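Local coordinates for fatty acid biosynthesis transcriptional regulator (Streptococcus pneumoniae, PDB 6JBX), which binds DNA as a MarR-family transcriptional regulator and represses the pneumococcal fatty acid synthesis pathway, with acyl-ACP as co-repressor, at residues 72-75 with 76-80; 56-60 with 61-65; 108-111 with 112-115. One frame throughout, in Å; residues are numbered along the deposited sequence.

Contacts 1 and 2 lie on successive helices of one helix-turn-helix unit, their centres about 12 Å apart, and they touch directly: Val74 CG2 meets Val63 CG1 at 3.9 Å, and Leu78 CD1 meets Pro60 CG at 4.0 Å. Both grip the same DNA strand, contact 2 at the phosphate of DA5 and contact 1 at those of DT6 and DT7. Contact 3, on helix 105-125, has its centre about 20 Å from that of contact 1 and about 19 Å from that of contact 2. Its nearest atom is about 11 Å from the nucleic acid, while the His114 side chain lies about 8 Å from bound tridecane.

Contact 1: residues 72-75 with 76-80; sequences GTVT and TSLNN. With nucleotides of chain D; nucleotides of chain C.
Thr75 and Asn79, one helical turn apart, hold two successive phosphates of the same DNA strand. Thr75 OG1 donates to OP2 of DT6 of chain D at 2.9 Å, and Asn79 ND2 donates to OP2 of DT7 of chain D at 3.0 Å, with an N-H...O angle of 156°. The threonine methyl stands between these anchors. With CG2 anti to the backbone N (OG1 at chi1 -68°), it packs against the base methyl C7 of DT7 at 3.7 Å, while the hydroxyl turns to the preceding phosphate. Arg89 adds weak hydrogen bonds to Asn79 OD1 and Thr75 O, so the asparagine amide has partners at both its nitrogen and its oxygen.

Gly72 brings bare backbone up to the bases: its CA lies 3.5 Å from O4 of DT7. On the other strand, Thr76 CG2 approaches C7 of DT14 of chain C at 3.9 Å, while Thr76 OG1 bends back in a weak bond to Gly72 O, which also accepts from Thr76 N. Thr73 OG1 bonds a further phosphate of the DNA.

Turned from the DNA, Val74 and Leu78 run side by side and point the same way. Their methyls are pressed together, Val74 CG1 to Leu78 CD1 at 3.5 Å, closer than usual for carbons. This apolar ridge meets Val63 and Pro60 of helix 60-67, and Leu78 reaches Ile52 of helix 43-54. Thymine O4 and C7 mark the major groove, and a helix with one flank laid on such edges, its polar side chains tied to backbone phosphates and its opposite flank packed on the domain, is the recognition helix of a MarR-type winged helix-turn-helix.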
ATOM      1  N   GLY A  72     -18.700  -5.455  10.621  1.00 49.13           N
ATOM      2  CA  GLY A  72     -18.123  -6.382  11.630  1.00 49.11           C
ATOM      3  C   GLY A  72     -16.642  -6.097  11.883  1.00 47.66           C
ATOM      4  O   GLY A  72     -16.206  -6.001  13.022  1.00 47.68           O
ATOM      5  N   THR A  73     -15.910  -5.908  10.792  1.00 47.24           N
ATOM      6  CA  THR A  73     -14.508  -5.563  10.794  1.00 48.12           C
ATOM      7  C   THR A  73     -14.270  -4.243  11.526  1.00 48.99           C
ATOM      8  O   THR A  73     -13.328  -4.150  12.326  1.00 44.80           O
ATOM      9  CB  THR A  73     -13.974  -5.440   9.364  1.00 44.69           C
ATOM     10  OG1 THR A  73     -14.022  -6.762   8.832  1.00 52.52           O
ATOM     11  CG2 THR A  73     -12.566  -4.905   9.291  1.00 45.53           C
ATOM     12  N   VAL A  74     -15.090  -3.226  11.237  1.00 43.60           N
ATOM     13  CA  VAL A  74     -14.957  -1.930  11.914  1.00 38.09           C
ATOM     14  C   VAL A  74     -15.260  -2.109  13.411  1.00 38.61           C
ATOM     15  O   VAL A  74     -14.557  -1.541  14.257  1.00 36.74           O
ATOM     16  CB  VAL A  74     -15.852  -0.848  11.296  1.00 41.85           C
ATOM     17  CG1 VAL A  74     -16.098   0.311  12.265  1.00 39.88           C
ATOM     18  CG2 VAL A  74     -15.268  -0.329   9.993  1.00 41.40           C
ATOM     19  N   THR A  75     -16.259  -2.914  13.749  1.00 35.90           N
ATOM     20  CA  THR A  75     -16.649  -3.059  15.159  1.00 41.47           C
ATOM     21  C   THR A  75     -15.490  -3.657  15.965  1.00 44.74           C
ATOM     22  O   THR A  75     -15.224  -3.209  17.075  1.00 41.26           O
ATOM     23  CB  THR A  75     -17.927  -3.887  15.324  1.00 44.92           C
ATOM     24  OG1 THR A  75     -18.992  -3.102  14.776  1.00 54.39           O
ATOM     25  CG2 THR A  75     -18.213  -4.242  16.771  1.00 39.77           C
ATOM     26  N   THR A  76     -14.826  -4.669  15.399  1.00 45.46           N
ATOM     27  CA  THR A  76     -13.704  -5.320  16.066  1.00 42.72           C
ATOM     28  C   THR A  76     -12.585  -4.303  16.310  1.00 39.14           C
ATOM     29  O   THR A  76     -12.036  -4.233  17.393  1.00 39.83           O
ATOM     30  CB  THR A  76     -13.240  -6.546  15.266  1.00 43.51           C
ATOM     31  OG1 THR A  76     -14.341  -7.461  15.360  1.00 43.74           O
ATOM     32  CG2 THR A  76     -11.943  -7.135  15.785  1.00 39.39           C
ATOM     33  N   SER A  77     -12.255  -3.533  15.292  1.00 37.47           N
ATOM     34  CA  SER A  77     -11.188  -2.568  15.389  1.00 37.40           C
ATOM     35  C   SER A  77     -11.540  -1.530  16.465  1.00 38.53           C
ATOM     36  O   SER A  77     -10.672  -1.163  17.293  1.00 36.36           O
ATOM     37  CB  SER A  77     -10.918  -1.945  14.044  1.00 36.76           C
ATOM     38  OG  SER A  77      -9.832  -1.046  14.087  1.00 39.54           O
ATOM     39  N   LEU A  78     -12.797  -1.074  16.481  1.00 34.02           N
ATOM     40  CA  LEU A  78     -13.200  -0.076  17.464  1.00 35.86           C
ATOM     41  C   LEU A  78     -13.128  -0.678  18.878  1.00 34.16           C
ATOM     42  O   LEU A  78     -12.689   0.011  19.807  1.00 32.67           O
ATOM     43  CB  LEU A  78     -14.611   0.435  17.159  1.00 37.09           C
ATOM     44  CG  LEU A  78     -14.794   1.185  15.840  1.00 35.74           C
ATOM     45  CD1 LEU A  78     -16.276   1.398  15.580  1.00 40.88           C
ATOM     46  CD2 LEU A  78     -14.069   2.523  15.832  1.00 33.59           C
ATOM     47  N   ASN A  79     -13.495  -1.952  19.050  1.00 35.57           N
ATOM     48  CA  ASN A  79     -13.403  -2.602  20.370  1.00 35.74           C
ATOM     49  C   ASN A  79     -11.951  -2.578  20.857  1.00 36.54           C
ATOM     50  O   ASN A  79     -11.702  -2.224  22.011  1.00 40.42           O
ATOM     51  CB  ASN A  79     -13.898  -4.058  20.356  1.00 40.00           C
ATOM     52  CG  ASN A  79     -15.402  -4.202  20.224  1.00 43.38           C
ATOM     53  OD1 ASN A  79     -16.130  -3.213  20.317  1.00 40.39           O
ATOM     54  ND2 ASN A  79     -15.867  -5.431  20.015  1.00 37.80           N
ATOM     55  N   ASN A  80     -10.997  -2.972  19.997  1.00 34.08           N
ATOM     56  CA  ASN A  80      -9.553  -2.917  20.354  1.00 35.88           C
ATOM     57  C   ASN A  80      -9.131  -1.474  20.680  1.00 32.16           C
ATOM     58  O   ASN A  80      -8.339  -1.225  21.592  1.00 34.05           O
ATOM     59  CB  ASN A  80      -8.662  -3.526  19.264  1.00 34.99           C
ATOM     60  CG  ASN A  80      -8.909  -5.009  19.072  1.00 39.08           C
ATOM     61  OD1 ASN A  80      -9.338  -5.699  20.002  1.00 42.37           O
ATOM     62  ND2 ASN A  80      -8.697  -5.512  17.860  1.00 38.38           N
TER
ATOM     63  P    DT D   6     -20.841  -1.278  17.889  1.00 49.57           P
ATOM     64  OP1  DT D   6     -20.557  -0.721  19.217  1.00 43.26           O
ATOM     65  OP2  DT D   6     -19.896  -1.193  16.748  1.00 41.82           O
ATOM     66  O5'  DT D   6     -21.192  -2.809  18.129  1.00 47.92           O
ATOM     67  C5'  DT D   6     -22.176  -3.163  19.093  1.00 47.06           C
ATOM     68  C4'  DT D   6     -22.376  -4.651  19.010  1.00 48.87           C
ATOM     69  O4'  DT D   6     -22.854  -4.990  17.699  1.00 44.53           O
ATOM     70  C3'  DT D   6     -21.087  -5.453  19.191  1.00 45.72           C
ATOM     71  O3'  DT D   6     -21.185  -6.068  20.458  1.00 52.51           O
ATOM     72  C2'  DT D   6     -21.124  -6.495  18.087  1.00 47.52           C
ATOM     73  C1'  DT D   6     -22.525  -6.338  17.499  1.00 45.47           C
ATOM     74  N1   DT D   6     -22.617  -6.594  16.072  1.00 36.41           N
ATOM     75  C2   DT D   6     -23.181  -7.781  15.669  1.00 37.67           C
ATOM     76  O2   DT D   6     -23.588  -8.620  16.452  1.00 39.13           O
ATOM     77  N3   DT D   6     -23.247  -7.952  14.310  1.00 33.27           N
ATOM     78  C4   DT D   6     -22.821  -7.069  13.342  1.00 35.58           C
ATOM     79  O4   DT D   6     -22.938  -7.359  12.156  1.00 42.70           O
ATOM     80  C5   DT D   6     -22.205  -5.863  13.835  1.00 34.97           C
ATOM     81  C7   DT D   6     -21.698  -4.859  12.853  1.00 34.77           C
ATOM     82  C6   DT D   6     -22.152  -5.677  15.159  1.00 34.25           C
ATOM     83  P    DT D   7     -19.959  -6.892  21.049  1.00 53.44           P
ATOM     84  OP1  DT D   7     -20.165  -6.971  22.508  1.00 48.41           O
ATOM     85  OP2  DT D   7     -18.725  -6.321  20.473  1.00 52.59           O
ATOM     86  O5'  DT D   7     -20.230  -8.366  20.521  1.00 48.90           O
ATOM     87  C5'  DT D   7     -21.477  -8.982  20.846  1.00 48.49           C
ATOM     88  C4'  DT D   7     -21.591 -10.280  20.093  1.00 51.18           C
ATOM     89  O4'  DT D   7     -21.659 -10.000  18.683  1.00 48.85           O
ATOM     90  C3'  DT D   7     -20.393 -11.215  20.286  1.00 52.30           C
ATOM     91  O3'  DT D   7     -20.869 -12.393  20.951  1.00 58.02           O
ATOM     92  C2'  DT D   7     -19.862 -11.452  18.876  1.00 52.13           C
ATOM     93  C1'  DT D   7     -21.015 -11.055  17.985  1.00 48.59           C
ATOM     94  N1   DT D   7     -20.677 -10.552  16.646  1.00 43.61           N
ATOM     95  C2   DT D   7     -21.142 -11.215  15.535  1.00 46.12           C
ATOM     96  O2   DT D   7     -21.740 -12.279  15.592  1.00 54.05           O
ATOM     97  N3   DT D   7     -20.821 -10.622  14.343  1.00 39.86           N
ATOM     98  C4   DT D   7     -20.174  -9.419  14.158  1.00 38.18           C
ATOM     99  O4   DT D   7     -19.967  -9.007  13.021  1.00 42.39           O
ATOM    100  C5   DT D   7     -19.715  -8.776  15.367  1.00 42.41           C
ATOM    101  C7   DT D   7     -18.928  -7.507  15.267  1.00 44.70           C
ATOM    102  C6   DT D   7     -20.012  -9.352  16.534  1.00 46.63           C
TER
ATOM    103  P    DT C  14      -8.358  -4.797   7.313  1.00 50.37           P
ATOM    104  OP1  DT C  14      -7.827  -4.308   6.036  1.00 51.34           O
ATOM    105  OP2  DT C  14      -8.847  -3.810   8.318  1.00 46.15           O
ATOM    106  O5'  DT C  14      -9.448  -5.890   6.999  1.00 43.29           O
ATOM    107  C5'  DT C  14      -9.134  -6.870   6.003  1.00 48.32           C
ATOM    108  C4'  DT C  14     -10.117  -8.009   6.072  1.00 47.69           C
ATOM    109  O4'  DT C  14      -9.906  -8.795   7.255  1.00 42.82           O
ATOM    110  C3'  DT C  14     -11.583  -7.597   6.171  1.00 48.66           C
ATOM    111  O3'  DT C  14     -12.109  -7.271   4.886  1.00 53.99           O
ATOM    112  C2'  DT C  14     -12.226  -8.825   6.788  1.00 45.09           C
ATOM    113  C1'  DT C  14     -11.041  -9.643   7.332  1.00 45.58           C
ATOM    114  N1   DT C  14     -11.221 -10.088   8.721  1.00 38.01           N
ATOM    115  C2   DT C  14     -11.417 -11.430   8.927  1.00 42.45           C
ATOM    116  O2   DT C  14     -11.361 -12.249   8.033  1.00 51.18           O
ATOM    117  N3   DT C  14     -11.677 -11.781  10.229  1.00 40.36           N
ATOM    118  C4   DT C  14     -11.769 -10.935  11.314  1.00 38.74           C
ATOM    119  O4   DT C  14     -11.994 -11.395  12.431  1.00 43.86           O
ATOM    120  C5   DT C  14     -11.607  -9.533  11.015  1.00 38.09           C
ATOM    121  C7   DT C  14     -11.696  -8.540  12.130  1.00 40.68           C
ATOM    122  C6   DT C  14     -11.343  -9.184   9.749  1.00 39.79           C
TER

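Contact 2: residues 56-60 with 61-65; sequences PDVTP and SQVSK. With nucleotides of chain D.
Thr59 and Gln62 form a capping box at the N-terminus of helix 60-67, the first helix of the helix-turn-helix unit. Its better-defined half runs from Thr59 N to Gln62 OE1, 3.3 Å with an N-H...O angle of 149°; the donor stands to one side of the carbonyl and tilted from its plane. In the reciprocal half Gln62 N points to Thr59 OG1, which sits at chi1 75°, between the backbone N and the carbonyl carbon, and thereby faces the first turn. This hydroxyl lies too near the glutamine chain in the model, so the details of the second bond are less sure. The glutamine chain extends beyond CG and sets OE1 beside Thr59 N. Thr59 O completes the turn by accepting from Val63 N at 3.0 Å.

Val58 sits beside the cap. Its CG2, anti to the backbone N, slides past Gln62 to lie 3.3 Å from that residue's CB, while CG1 meets Val63 CG2 at 4.0 Å, the two valines crossing at about a right angle. Both continue into the domain interior, Val58 onto Ile52 and Val63 onto Val51 and Leu101.

The cap also faces DNA. Pro60 CD lies 3.2 Å from OP1 of DA5 of chain D, and the Ser61 amide at the helix start points to the same phosphate, an anion that the helix dipole would probably suit. The firm bond is the one from Ser61 N to OP2 of DA5, at 3.0 Å. Ser61 OG is modelled against that same oxygen at only 2.4 Å, a distance too short to be trusted in detail.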
ATOM      1  N   PRO A  56     -15.078  14.135  13.757  1.00 46.25           N
ATOM      2  CA  PRO A  56     -15.620  13.814  15.088  1.00 52.01           C
ATOM      3  C   PRO A  56     -17.119  13.471  15.010  1.00 55.70           C
ATOM      4  O   PRO A  56     -17.836  14.033  14.169  1.00 51.00           O
ATOM      5  CB  PRO A  56     -15.345  15.084  15.899  1.00 53.40           C
ATOM      6  CG  PRO A  56     -14.052  15.597  15.297  1.00 50.96           C
ATOM      7  CD  PRO A  56     -14.184  15.293  13.818  1.00 47.23           C
ATOM      8  N   ASP A  57     -17.532  12.493  15.827  1.00 50.83           N
ATOM      9  CA  ASP A  57     -18.911  11.944  15.907  1.00 54.39           C
ATOM     10  C   ASP A  57     -19.306  11.082  14.691  1.00 49.29           C
ATOM     11  O   ASP A  57     -20.462  10.688  14.564  1.00 47.43           O
ATOM     12  CB  ASP A  57     -19.935  13.051  16.171  1.00 61.14           C
ATOM     13  CG  ASP A  57     -19.803  13.614  17.573  1.00 66.71           C
ATOM     14  OD1 ASP A  57     -19.150  12.950  18.431  1.00 76.13           O
ATOM     15  OD2 ASP A  57     -20.339  14.704  17.798  1.00 84.04           O
ATOM     16  N   VAL A  58     -18.368  10.685  13.858  1.00 43.72           N
ATOM     17  CA  VAL A  58     -18.673   9.760  12.792  1.00 39.36           C
ATOM     18  C   VAL A  58     -19.188   8.430  13.372  1.00 41.84           C
ATOM     19  O   VAL A  58     -18.951   8.037  14.518  1.00 39.75           O
ATOM     20  CB  VAL A  58     -17.424   9.576  11.913  1.00 46.55           C
ATOM     21  CG1 VAL A  58     -16.279   8.936  12.695  1.00 44.48           C
ATOM     22  CG2 VAL A  58     -17.726   8.787  10.650  1.00 47.69           C
ATOM     23  N   THR A  59     -19.941   7.709  12.580  1.00 39.44           N
ATOM     24  CA  THR A  59     -20.524   6.463  13.065  1.00 44.94           C
ATOM     25  C   THR A  59     -19.757   5.253  12.506  1.00 41.42           C
ATOM     26  O   THR A  59     -19.080   5.353  11.480  1.00 43.51           O
ATOM     27  CB  THR A  59     -21.999   6.347  12.644  1.00 45.88           C
ATOM     28  OG1 THR A  59     -22.055   6.016  11.256  1.00 44.32           O
ATOM     29  CG2 THR A  59     -22.780   7.622  12.861  1.00 48.03           C
ATOM     30  N   PRO A  60     -19.954   4.082  13.115  1.00 40.81           N
ATOM     31  CA  PRO A  60     -19.299   2.913  12.519  1.00 43.47           C
ATOM     32  C   PRO A  60     -19.609   2.704  11.031  1.00 49.67           C
ATOM     33  O   PRO A  60     -18.695   2.375  10.248  1.00 45.32           O
ATOM     34  CB  PRO A  60     -19.857   1.739  13.323  1.00 44.25           C
ATOM     35  CG  PRO A  60     -20.021   2.326  14.699  1.00 45.42           C
ATOM     36  CD  PRO A  60     -20.536   3.727  14.423  1.00 41.94           C
ATOM     37  N   SER A  61     -20.882   2.848  10.662  1.00 48.90           N
ATOM     38  CA  SER A  61     -21.293   2.701   9.252  1.00 49.28           C
ATOM     39  C   SER A  61     -20.469   3.642   8.373  1.00 45.23           C
ATOM     40  O   SER A  61     -19.996   3.230   7.328  1.00 46.95           O
ATOM     41  CB  SER A  61     -22.777   2.926   9.082  1.00 48.41           C
ATOM     42  OG  SER A  61     -23.507   1.988   9.867  1.00 47.91           O
ATOM     43  N   GLN A  62     -20.230   4.871   8.821  1.00 44.28           N
ATOM     44  CA  GLN A  62     -19.533   5.840   7.957  1.00 45.18           C
ATOM     45  C   GLN A  62     -18.056   5.461   7.864  1.00 49.65           C
ATOM     46  O   GLN A  62     -17.428   5.676   6.832  1.00 48.85           O
ATOM     47  CB  GLN A  62     -19.673   7.271   8.478  1.00 52.36           C
ATOM     48  CG  GLN A  62     -21.023   7.531   9.149  1.00 62.28           C
ATOM     49  CD  GLN A  62     -21.421   8.979   9.325  1.00 60.72           C
ATOM     50  OE1 GLN A  62     -20.890   9.691  10.175  1.00 57.46           O
ATOM     51  NE2 GLN A  62     -22.422   9.405   8.566  1.00 61.75           N
ATOM     52  N   VAL A  63     -17.504   4.922   8.958  1.00 46.65           N
ATOM     53  CA  VAL A  63     -16.105   4.460   8.952  1.00 45.27           C
ATOM     54  C   VAL A  63     -15.972   3.273   7.984  1.00 40.14           C
ATOM     55  O   VAL A  63     -15.060   3.222   7.205  1.00 41.61           O
ATOM     56  CB  VAL A  63     -15.622   4.088  10.364  1.00 44.13           C
ATOM     57  CG1 VAL A  63     -14.253   3.408  10.332  1.00 44.42           C
ATOM     58  CG2 VAL A  63     -15.602   5.298  11.281  1.00 39.83           C
ATOM     59  N   SER A  64     -16.894   2.342   8.047  1.00 41.54           N
ATOM     60  CA  SER A  64     -16.971   1.243   7.115  1.00 44.66           C
ATOM     61  C   SER A  64     -16.916   1.708   5.645  1.00 54.08           C
ATOM     62  O   SER A  64     -16.079   1.248   4.850  1.00 53.16           O
ATOM     63  CB  SER A  64     -18.217   0.489   7.361  1.00 47.21           C
ATOM     64  OG  SER A  64     -18.263  -0.611   6.483  1.00 61.33           O
ATOM     65  N   LYS A  65     -17.793   2.622   5.263  1.00 52.46           N
ATOM     66  CA  LYS A  65     -17.824   3.097   3.885  1.00 52.64           C
ATOM     67  C   LYS A  65     -16.497   3.781   3.547  1.00 51.41           C
ATOM     68  O   LYS A  65     -15.957   3.604   2.460  1.00 52.04           O
ATOM     69  CB  LYS A  65     -18.993   4.069   3.686  1.00 64.55           C
ATOM     70  CG  LYS A  65     -20.375   3.435   3.771  1.00 75.51           C
ATOM     71  CD  LYS A  65     -21.508   4.429   3.616  1.00 87.53           C
ATOM     72  CE  LYS A  65     -22.865   3.823   3.912  1.00 89.05           C
ATOM     73  NZ  LYS A  65     -23.603   4.634   4.912  1.00 89.39           N
TER
ATOM     74  P    DA D   5     -24.059   2.844  13.490  1.00 48.42           P
ATOM     75  OP1  DA D   5     -23.693   3.919  14.461  1.00 41.81           O
ATOM     76  OP2  DA D   5     -23.511   2.879  12.103  1.00 43.08           O
ATOM     77  O5'  DA D   5     -23.755   1.442  14.164  1.00 41.53           O
ATOM     78  C5'  DA D   5     -24.090   1.288  15.520  1.00 37.95           C
ATOM     79  C4'  DA D   5     -24.066  -0.165  15.914  1.00 45.89           C
ATOM     80  O4'  DA D   5     -24.774  -0.975  14.965  1.00 40.67           O
ATOM     81  C3'  DA D   5     -22.676  -0.808  16.017  1.00 45.74           C
ATOM     82  O3'  DA D   5     -22.263  -0.662  17.383  1.00 50.91           O
ATOM     83  C2'  DA D   5     -22.939  -2.249  15.595  1.00 47.23           C
ATOM     84  C1'  DA D   5     -24.458  -2.287  15.364  1.00 41.95           C
ATOM     85  N9   DA D   5     -24.891  -3.199  14.309  1.00 36.14           N
ATOM     86  C8   DA D   5     -24.806  -3.026  12.953  1.00 37.04           C
ATOM     87  N7   DA D   5     -25.245  -4.051  12.260  1.00 39.08           N
ATOM     88  C5   DA D   5     -25.650  -4.958  13.230  1.00 34.40           C
ATOM     89  C6   DA D   5     -26.201  -6.247  13.145  1.00 39.45           C
ATOM     90  N6   DA D   5     -26.463  -6.862  11.990  1.00 41.63           N
ATOM     91  N1   DA D   5     -26.467  -6.897  14.300  1.00 41.25           N
ATOM     92  C2   DA D   5     -26.203  -6.275  15.461  1.00 43.55           C
ATOM     93  N3   DA D   5     -25.698  -5.054  15.668  1.00 38.33           N
ATOM     94  C4   DA D   5     -25.428  -4.451  14.496  1.00 33.29           C
TER

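Contact 3: residues 108-111 with 112-115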
ATOM      1  N   ARG A 108      -6.068  11.689  19.899  1.00 37.61           N
ATOM      2  CA  ARG A 108      -5.677  12.945  19.259  1.00 40.74           C
ATOM      3  C   ARG A 108      -4.147  13.027  19.176  1.00 45.46           C
ATOM      4  O   ARG A 108      -3.596  13.431  18.112  1.00 40.94           O
ATOM      5  CB  ARG A 108      -6.272  14.145  20.000  1.00 40.40           C
ATOM      6  CG  ARG A 108      -7.783  14.252  19.834  1.00 47.07           C
ATOM      7  CD  ARG A 108      -8.433  15.554  20.315  1.00 47.21           C
ATOM      8  NE  ARG A 108      -8.249  15.827  21.735  1.00 43.18           N
ATOM      9  CZ  ARG A 108      -9.019  15.357  22.712  1.00 42.30           C
ATOM     10  NH1 ARG A 108     -10.071  14.607  22.433  1.00 46.87           N
ATOM     11  NH2 ARG A 108      -8.704  15.596  23.968  1.00 37.85           N
ATOM     12  N   LEU A 109      -3.455  12.569  20.230  1.00 42.02           N
ATOM     13  CA  LEU A 109      -1.979  12.653  20.259  1.00 43.14           C
ATOM     14  C   LEU A 109      -1.384  11.787  19.148  1.00 44.79           C
ATOM     15  O   LEU A 109      -0.502  12.230  18.448  1.00 41.13           O
ATOM     16  CB  LEU A 109      -1.424  12.188  21.606  1.00 51.02           C
ATOM     17  CG  LEU A 109      -1.281  13.238  22.706  1.00 52.16           C
ATOM     18  CD1 LEU A 109      -0.454  12.658  23.858  1.00 55.65           C
ATOM     19  CD2 LEU A 109      -0.633  14.513  22.188  1.00 51.31           C
ATOM     20  N   ILE A 110      -1.831  10.546  19.012  1.00 41.51           N
ATOM     21  CA  ILE A 110      -1.230   9.722  18.017  1.00 42.70           C
ATOM     22  C   ILE A 110      -1.701  10.175  16.611  1.00 49.99           C
ATOM     23  O   ILE A 110      -0.956  10.039  15.639  1.00 46.77           O
ATOM     24  CB  ILE A 110      -1.470   8.225  18.284  1.00 39.24           C
ATOM     25  CG1 ILE A 110      -0.570   7.373  17.379  1.00 43.88           C
ATOM     26  CG2 ILE A 110      -2.936   7.870  18.140  1.00 38.20           C
ATOM     27  CD1 ILE A 110      -0.764   5.878  17.484  1.00 45.03           C
ATOM     28  N   HIS A 111      -2.921  10.693  16.475  1.00 45.86           N
ATOM     29  CA  HIS A 111      -3.401  11.187  15.183  1.00 45.13           C
ATOM     30  C   HIS A 111      -2.441  12.258  14.650  1.00 44.27           C
ATOM     31  O   HIS A 111      -2.042  12.229  13.497  1.00 50.15           O
ATOM     32  CB  HIS A 111      -4.832  11.715  15.336  1.00 47.79           C
ATOM     33  CG  HIS A 111      -5.438  12.243  14.082  1.00 48.19           C
ATOM     34  ND1 HIS A 111      -5.457  11.514  12.908  1.00 56.18           N
ATOM     35  CD2 HIS A 111      -6.027  13.426  13.815  1.00 52.10           C
ATOM     36  CE1 HIS A 111      -6.053  12.222  11.975  1.00 57.45           C
ATOM     37  NE2 HIS A 111      -6.415  13.392  12.503  1.00 57.20           N
ATOM     38  N   ARG A 112      -2.096  13.196  15.497  1.00 45.29           N
ATOM     39  CA  ARG A 112      -1.109  14.219  15.189  1.00 56.47           C
ATOM     40  C   ARG A 112       0.200  13.604  14.661  1.00 58.62           C
ATOM     41  O   ARG A 112       0.771  14.013  13.642  1.00 50.43           O
ATOM     42  CB  ARG A 112      -0.840  15.033  16.452  1.00 62.25           C
ATOM     43  CG  ARG A 112       0.382  15.926  16.347  1.00 71.46           C
ATOM     44  CD  ARG A 112       0.144  17.077  15.391  1.00 83.71           C
ATOM     45  NE  ARG A 112       0.808  18.294  15.860  1.00 89.55           N
ATOM     46  CZ  ARG A 112       1.948  18.783  15.372  1.00 83.05           C
ATOM     47  NH1 ARG A 112       2.558  18.157  14.378  1.00 61.29           N
ATOM     48  NH2 ARG A 112       2.443  19.917  15.859  1.00 75.28           N
ATOM     49  N   LEU A 113       0.700  12.613  15.355  1.00 60.99           N
ATOM     50  CA  LEU A 113       1.998  12.021  15.027  1.00 57.80           C
ATOM     51  C   LEU A 113       1.978  11.403  13.621  1.00 58.53           C
ATOM     52  O   LEU A 113       2.960  11.487  12.834  1.00 60.01           O
ATOM     53  CB  LEU A 113       2.278  10.962  16.099  1.00 68.77           C
ATOM     54  CG  LEU A 113       3.544  10.140  15.916  1.00 67.26           C
ATOM     55  CD1 LEU A 113       4.770  11.004  16.180  1.00 61.43           C
ATOM     56  CD2 LEU A 113       3.514   8.932  16.840  1.00 68.74           C
ATOM     57  N   HIS A 114       0.852  10.778  13.295  1.00 49.24           N
ATOM     58  CA  HIS A 114       0.671  10.140  11.963  1.00 43.41           C
ATOM     59  C   HIS A 114       0.621  11.227  10.885  1.00 52.28           C
ATOM     60  O   HIS A 114       0.891  10.903   9.711  1.00 48.58           O
ATOM     61  CB  HIS A 114      -0.585   9.258  11.956  1.00 44.28           C
ATOM     62  CG  HIS A 114      -0.677   8.354  10.773  1.00 49.05           C
ATOM     63  ND1 HIS A 114       0.399   7.611  10.326  1.00 47.13           N
ATOM     64  CD2 HIS A 114      -1.705   8.069   9.943  1.00 51.55           C
ATOM     65  CE1 HIS A 114       0.038   6.907   9.273  1.00 54.58           C
ATOM     66  NE2 HIS A 114      -1.249   7.171   9.018  1.00 50.22           N
ATOM     67  N   LYS A 115       0.293  12.459  11.261  1.00 48.43           N
ATOM     68  CA  LYS A 115       0.226  13.559  10.303  1.00 52.79           C
ATOM     69  C   LYS A 115       1.628  14.085  10.027  1.00 43.98           C
ATOM     70  O   LYS A 115       1.868  14.554   8.936  1.00 45.02           O
ATOM     71  CB  LYS A 115      -0.625  14.726  10.803  1.00 53.11           C
ATOM     72  CG  LYS A 115      -2.117  14.572  10.568  1.00 58.73           C
ATOM     73  CD  LYS A 115      -2.870  15.806  11.049  1.00 68.78           C
ATOM     74  CE  LYS A 115      -4.188  15.491  11.725  1.00 70.18           C
ATOM     75  NZ  LYS A 115      -4.780  16.693  12.367  1.00 67.85           N
TER
HETATM   76  O   HOH W   1      -7.668  16.463  11.838  1.00 58.81           O
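His111 and Lys115, a turn apart on helix 105-125, meet where the end of the lysine chain comes up obliquely to the imidazole. The closest side-chain approach is Lys115 CE to His111 NE2, 3.2 Å; a bend at the third torsion of the lysine brings it there. A water joins the polar ends. It accepts from Lys115 NZ at 2.9 Å and lies at the edge of the His111 ring, in its plane, with a long, weak bond to NE2 at 3.4 Å.

Backbone bonds run along the same turn. Arg112 N reaches Arg108 O at 3.0 Å and is nearly straight (172°), and His114 N bonds to Ile110 O at 3.1 Å. The bonds from Leu113 N to Leu109 O and from Lys115 N to His111 O are weak.

Apolar contact within the turn is slight: Ile110 CG1 and Leu113 CD2 come no nearer than 4.4 Å. Several side chains of the turn pack elsewhere in the fold. Ile110 lies on Ile49 of helix 43-54 and on Phe38, Ile41 and Tyr86 of loops; His114 rests on Ile43 and Met46 and meets His118 edge to face. His111 touches Asp50 of helix 43-54 and Leu103 of strand 99-103, while Lys115 touches Gln12 of the second subunit.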